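Local coordinates for MdbA (Actinomyces oris, PDB 4Z7X), which is a thiol-disulfide oxidoreductase that probably forms disulfide bonds in exported proteins, including those of the sortase-assembled pili, at residues T91-E103 with G184-T196. Residues are numbered along the deposited sequence; the frame is centred on the assembly and turned at random.
Sequences TLALHPCKLLQQE and GDEAFKARELEGT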
loop_
_atom_site.group_PDB
_atom_site.type_symbol
_atom_site.label_atom_id
_atom_site.label_comp_id
_atom_site.label_asym_id
_atom_site.label_seq_id
_atom_site.Cartn_x
_atom_site.Cartn_y
_atom_site.Cartn_z
ATOM N N THR A 91 -5.708 12.020 3.046
ATOM C CA THR A 91 -5.906 10.723 3.672
ATOM C C THR A 91 -5.438 9.704 2.614
ATOM O O THR A 91 -5.938 9.701 1.515
ATOM C CB THR A 91 -7.390 10.507 3.942
ATOM O OG1 THR A 91 -7.833 11.460 4.909
ATOM C CG2 THR A 91 -7.648 9.111 4.429
ATOM N N LEU A 92 -4.439 8.914 2.943
ATOM C CA LEU A 92 -3.875 7.928 2.012
ATOM C C LEU A 92 -4.576 6.591 2.214
ATOM O O LEU A 92 -4.626 6.070 3.334
ATOM C CB LEU A 92 -2.365 7.776 2.221
ATOM C CG LEU A 92 -1.676 6.738 1.336
ATOM C CD1 LEU A 92 -1.677 7.191 -0.120
ATOM C CD2 LEU A 92 -0.251 6.460 1.773
ATOM N N ALA A 93 -5.071 6.026 1.118
ATOM C CA ALA A 93 -5.647 4.693 1.169
ATOM C C ALA A 93 -4.932 3.784 0.181
ATOM O O ALA A 93 -4.881 4.083 -1.020
ATOM C CB ALA A 93 -7.134 4.748 0.849
ATOM N N LEU A 94 -4.341 2.713 0.698
ATOM C CA LEU A 94 -3.552 1.768 -0.094
ATOM C C LEU A 94 -4.379 0.529 -0.335
ATOM O O LEU A 94 -4.881 -0.049 0.607
ATOM C CB LEU A 94 -2.246 1.409 0.600
ATOM C CG LEU A 94 -1.260 2.569 0.781
ATOM C CD1 LEU A 94 -0.013 2.131 1.523
ATOM C CD2 LEU A 94 -0.887 3.199 -0.521
ATOM N N HIS A 95 -4.526 0.170 -1.616
ATOM C CA HIS A 95 -5.391 -0.944 -2.041
ATOM C C HIS A 95 -4.546 -2.009 -2.747
ATOM O O HIS A 95 -4.180 -1.823 -3.899
ATOM C CB HIS A 95 -6.466 -0.482 -3.020
ATOM C CG HIS A 95 -7.405 0.560 -2.510
ATOM N ND1 HIS A 95 -8.740 0.304 -2.246
ATOM C CD2 HIS A 95 -7.220 1.886 -2.275
ATOM C CE1 HIS A 95 -9.332 1.429 -1.866
ATOM N NE2 HIS A 95 -8.438 2.406 -1.893
ATOM N N PRO A 96 -4.251 -3.131 -2.068
ATOM C CA PRO A 96 -3.385 -4.151 -2.649
ATOM C C PRO A 96 -4.168 -5.084 -3.555
ATOM O O PRO A 96 -5.330 -5.346 -3.312
ATOM C CB PRO A 96 -2.895 -4.912 -1.416
ATOM C CG PRO A 96 -4.069 -4.857 -0.493
ATOM C CD PRO A 96 -4.666 -3.492 -0.707
ATOM N N CYS A 97 -3.508 -5.581 -4.586
ATOM C CA CYS A 97 -4.006 -6.704 -5.360
ATOM C C CYS A 97 -2.893 -7.579 -5.907
ATOM O O CYS A 97 -1.724 -7.297 -5.724
ATOM C CB CYS A 97 -4.930 -6.188 -6.475
ATOM S SG CYS A 97 -4.045 -5.365 -7.808
ATOM N N LYS A 98 -3.279 -8.664 -6.559
ATOM C CA LYS A 98 -2.349 -9.607 -7.149
ATOM C C LYS A 98 -2.658 -9.742 -8.644
ATOM O O LYS A 98 -2.712 -10.855 -9.191
ATOM C CB LYS A 98 -2.453 -10.945 -6.401
ATOM C CG LYS A 98 -1.367 -11.976 -6.703
ATOM C CD LYS A 98 -1.395 -13.149 -5.707
ATOM C CE LYS A 98 -0.536 -14.309 -6.164
ATOM N NZ LYS A 98 -0.631 -15.518 -5.303
ATOM N N LEU A 99 -2.830 -8.609 -9.312
ATOM C CA LEU A 99 -3.206 -8.612 -10.720
ATOM C C LEU A 99 -2.245 -9.426 -11.589
ATOM O O LEU A 99 -2.672 -10.125 -12.490
ATOM C CB LEU A 99 -3.262 -7.163 -11.208
ATOM C CG LEU A 99 -3.694 -6.951 -12.649
ATOM C CD1 LEU A 99 -5.124 -7.458 -12.850
ATOM C CD2 LEU A 99 -3.613 -5.492 -13.002
ATOM N N LEU A 100 -0.947 -9.345 -11.303
ATOM C CA LEU A 100 0.057 -9.972 -12.141
ATOM C C LEU A 100 0.297 -11.449 -11.809
ATOM O O LEU A 100 1.126 -12.111 -12.431
ATOM C CB LEU A 100 1.343 -9.151 -12.083
ATOM C CG LEU A 100 1.200 -7.789 -12.714
ATOM C CD1 LEU A 100 2.504 -7.050 -12.498
ATOM C CD2 LEU A 100 0.869 -7.850 -14.214
ATOM N N GLN A 101 -0.418 -11.963 -10.819
ATOM C CA GLN A 101 -0.436 -13.399 -10.503
ATOM C C GLN A 101 0.907 -13.956 -10.075
ATOM O O GLN A 101 1.167 -15.139 -10.259
ATOM C CB GLN A 101 -0.965 -14.220 -11.691
ATOM C CG GLN A 101 -2.227 -13.659 -12.300
ATOM C CD GLN A 101 -3.434 -13.912 -11.472
ATOM O OE1 GLN A 101 -3.650 -15.022 -11.009
ATOM N NE2 GLN A 101 -4.259 -12.897 -11.313
ATOM N N GLN A 102 1.749 -13.111 -9.498
ATOM C CA GLN A 102 3.087 -13.502 -9.050
ATOM C C GLN A 102 3.086 -13.865 -7.578
ATOM O O GLN A 102 2.576 -13.098 -6.751
ATOM C CB GLN A 102 4.082 -12.356 -9.266
ATOM C CG GLN A 102 4.364 -12.100 -10.748
ATOM C CD GLN A 102 5.251 -13.184 -11.355
ATOM O OE1 GLN A 102 5.938 -13.942 -10.639
ATOM N NE2 GLN A 102 5.315 -13.213 -12.660
ATOM N N GLU A 103 3.697 -15.002 -7.239
ATOM C CA GLU A 103 3.710 -15.412 -5.844
ATOM C C GLU A 103 4.474 -14.435 -4.941
ATOM O O GLU A 103 4.140 -14.312 -3.775
ATOM C CB GLU A 103 4.195 -16.847 -5.651
ATOM C CG GLU A 103 3.244 -17.866 -6.241
ATOM C CD GLU A 103 1.827 -17.736 -5.707
ATOM O OE1 GLU A 103 0.937 -17.478 -6.528
ATOM O OE2 GLU A 103 1.613 -17.892 -4.469
ATOM N N GLY A 184 -8.299 -8.502 -1.834
ATOM C CA GLY A 184 -7.808 -7.361 -2.637
ATOM C C GLY A 184 -8.094 -7.590 -4.112
ATOM O O GLY A 184 -8.448 -6.689 -4.842
ATOM N N ASP A 185 -7.898 -8.818 -4.559
ATOM C CA ASP A 185 -8.224 -9.171 -5.946
ATOM C C ASP A 185 -9.738 -9.048 -6.176
ATOM O O ASP A 185 -10.161 -8.551 -7.200
ATOM C CB ASP A 185 -7.805 -10.591 -6.232
ATOM C CG ASP A 185 -6.374 -10.724 -6.504
ATOM O OD1 ASP A 185 -5.757 -9.745 -7.011
ATOM O OD2 ASP A 185 -5.861 -11.848 -6.269
ATOM N N GLU A 186 -10.545 -9.483 -5.214
ATOM C CA GLU A 186 -12.001 -9.389 -5.337
ATOM C C GLU A 186 -12.450 -7.940 -5.485
ATOM O O GLU A 186 -13.330 -7.620 -6.291
ATOM C CB GLU A 186 -12.683 -10.047 -4.128
ATOM C CG GLU A 186 -14.198 -10.067 -4.217
ATOM C CD GLU A 186 -14.903 -10.615 -2.999
ATOM O OE1 GLU A 186 -14.245 -10.980 -1.994
ATOM O OE2 GLU A 186 -16.156 -10.643 -3.046
ATOM N N ALA A 187 -11.866 -7.071 -4.683
ATOM C CA ALA A 187 -12.217 -5.661 -4.690
ATOM C C ALA A 187 -11.783 -4.971 -6.001
ATOM O O ALA A 187 -12.496 -4.134 -6.561
ATOM C CB ALA A 187 -11.640 -4.964 -3.477
ATOM N N PHE A 188 -10.597 -5.324 -6.482
ATOM C CA PHE A 188 -10.076 -4.760 -7.702
ATOM C C PHE A 188 -10.994 -5.158 -8.862
ATOM O O PHE A 188 -11.398 -4.310 -9.663
ATOM C CB PHE A 188 -8.650 -5.269 -7.939
ATOM C CG PHE A 188 -7.968 -4.670 -9.118
ATOM C CD1 PHE A 188 -7.233 -3.503 -8.985
ATOM C CD2 PHE A 188 -8.080 -5.252 -10.374
ATOM C CE1 PHE A 188 -6.612 -2.917 -10.064
ATOM C CE2 PHE A 188 -7.433 -4.697 -11.474
ATOM C CZ PHE A 188 -6.710 -3.526 -11.319
ATOM N N LYS A 189 -11.399 -6.442 -8.890
ATOM C CA LYS A 189 -12.302 -6.946 -9.942
ATOM C C LYS A 189 -13.668 -6.314 -9.889
ATOM O O LYS A 189 -14.247 -6.018 -10.946
ATOM C CB LYS A 189 -12.469 -8.476 -9.896
ATOM C CG LYS A 189 -13.297 -9.031 -11.068
ATOM C CD LYS A 189 -14.182 -10.205 -10.672
ATOM C CE LYS A 189 -15.613 -10.023 -11.171
ATOM N NZ LYS A 189 -16.517 -11.159 -10.810
ATOM N N ALA A 190 -14.189 -6.139 -8.677
ATOM C CA ALA A 190 -15.539 -5.620 -8.480
ATOM C C ALA A 190 -15.673 -4.239 -9.091
ATOM O O ALA A 190 -16.689 -3.910 -9.693
ATOM C CB ALA A 190 -15.883 -5.560 -7.000
ATOM N N ARG A 191 -14.611 -3.453 -8.958
ATOM C CA ARG A 191 -14.587 -2.077 -9.409
ATOM C C ARG A 191 -14.145 -1.913 -10.853
ATOM O O ARG A 191 -14.055 -0.766 -11.375
ATOM C CB ARG A 191 -13.702 -1.299 -8.468
ATOM C CG ARG A 191 -14.320 -1.304 -7.088
ATOM C CD ARG A 191 -13.372 -0.763 -6.114
ATOM N NE ARG A 191 -14.080 -0.410 -4.887
ATOM C CZ ARG A 191 -13.535 -0.478 -3.682
ATOM N NH1 ARG A 191 -14.227 -0.115 -2.607
ATOM N NH2 ARG A 191 -12.334 -0.989 -3.549
ATOM N N GLU A 192 -13.883 -3.058 -11.486
ATOM C CA GLU A 192 -13.600 -3.153 -12.926
ATOM C C GLU A 192 -12.446 -2.260 -13.351
ATOM O O GLU A 192 -12.470 -1.603 -14.399
ATOM C CB GLU A 192 -14.851 -2.837 -13.720
ATOM C CG GLU A 192 -15.993 -3.802 -13.383
ATOM C CD GLU A 192 -16.889 -4.148 -14.552
ATOM O OE1 GLU A 192 -18.050 -4.485 -14.280
ATOM O OE2 GLU A 192 -16.445 -4.116 -15.724
ATOM N N LEU A 193 -11.422 -2.275 -12.526
ATOM C CA LEU A 193 -10.226 -1.505 -12.790
ATOM C C LEU A 193 -9.412 -2.267 -13.830
ATOM O O LEU A 193 -9.538 -3.488 -13.976
ATOM C CB LEU A 193 -9.453 -1.280 -11.499
ATOM C CG LEU A 193 -10.300 -0.573 -10.435
ATOM C CD1 LEU A 193 -9.438 -0.354 -9.208
ATOM C CD2 LEU A 193 -10.853 0.754 -10.905
ATOM N N GLU A 194 -8.593 -1.530 -14.561
ATOM C CA GLU A 194 -7.983 -2.057 -15.771
ATOM C C GLU A 194 -6.499 -2.391 -15.647
ATOM O O GLU A 194 -5.985 -3.187 -16.436
ATOM C CB GLU A 194 -8.244 -1.087 -16.922
ATOM C CG GLU A 194 -9.723 -0.682 -16.970
ATOM C CD GLU A 194 -10.179 -0.111 -18.299
ATOM O OE1 GLU A 194 -11.383 -0.293 -18.631
ATOM O OE2 GLU A 194 -9.354 0.523 -19.001
ATOM N N GLY A 195 -5.811 -1.783 -14.704
ATOM C CA GLY A 195 -4.399 -2.022 -14.527
ATOM C C GLY A 195 -3.884 -1.447 -13.226
ATOM O O GLY A 195 -4.643 -0.859 -12.446
ATOM N N THR A 196 -2.578 -1.597 -13.012
ATOM C CA THR A 196 -1.912 -1.004 -11.846
ATOM C C THR A 196 -0.691 -0.148 -12.278
ATOM O O THR A 196 -0.065 -0.421 -13.290
ATOM C CB THR A 196 -1.412 -2.040 -10.827
ATOM O OG1 THR A 196 -0.597 -3.006 -11.491
ATOM C CG2 THR A 196 -2.567 -2.751 -10.176
HETATM O O HOH W 1 -7.875 -3.931 -4.294
HETATM O O HOH W 2 -4.564 -12.955 -8.203
#
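In this thioredoxin-type fold, the outgoing end of strand 91-96 meets the last turns of helix 178-190 and the loop that leads from it to Thr196, whose side chain touches Cys67 and Cys70 of the probable CxxC site. Cys97 sits in the middle. With chi1 at 73°, Cys97 SG stands between its own backbone N and carbonyl carbon and lies over one face of the Phe188 ring, 4.3 Å from the centroid, a sulfur-aromatic contact; the same sulfur packs 3.8 Å from Thr196 CG2. Leu99 comes to the far end of that ring: Leu99 CD1 lies 3.9 Å from Phe188 CE2, while CD2 rests on Gly195 CA and the Thr196 methyl. Leu193 CB covers the opposite face, offset toward the rim, and Gly195 O lies in plane at the edge.

The polar half of the contact is built round Asp185. Asp185 OD1 accepts from Lys98 N on the syn side at 2.7 Å, tilted 31° out of the carboxylate plane, the N-H fairly straight (158°), and Asp185 OD2 receives a water at 2.6 Å that also donates to Lys98 O. The carboxylate thus holds the Lys98 N-H directly and its carbonyl through the water, while the extended side chain leads away and NZ bonds to Ser106 OG. An alanine in place of Asp185 would probably leave the Lys98 N-H without its mate and free the turn from Lys98 to Gln101 to shift. Beyond the helix, Arg191 crosses His95 at about a right angle, but each is held from outside, His95 by Asp60 and Arg191 by Pro15 O and Asp38. Gly184 comes so near the strand that its CA lies 3.3 Å from Pro96 O, and one water donates to both Pro96 O and Gly184 O.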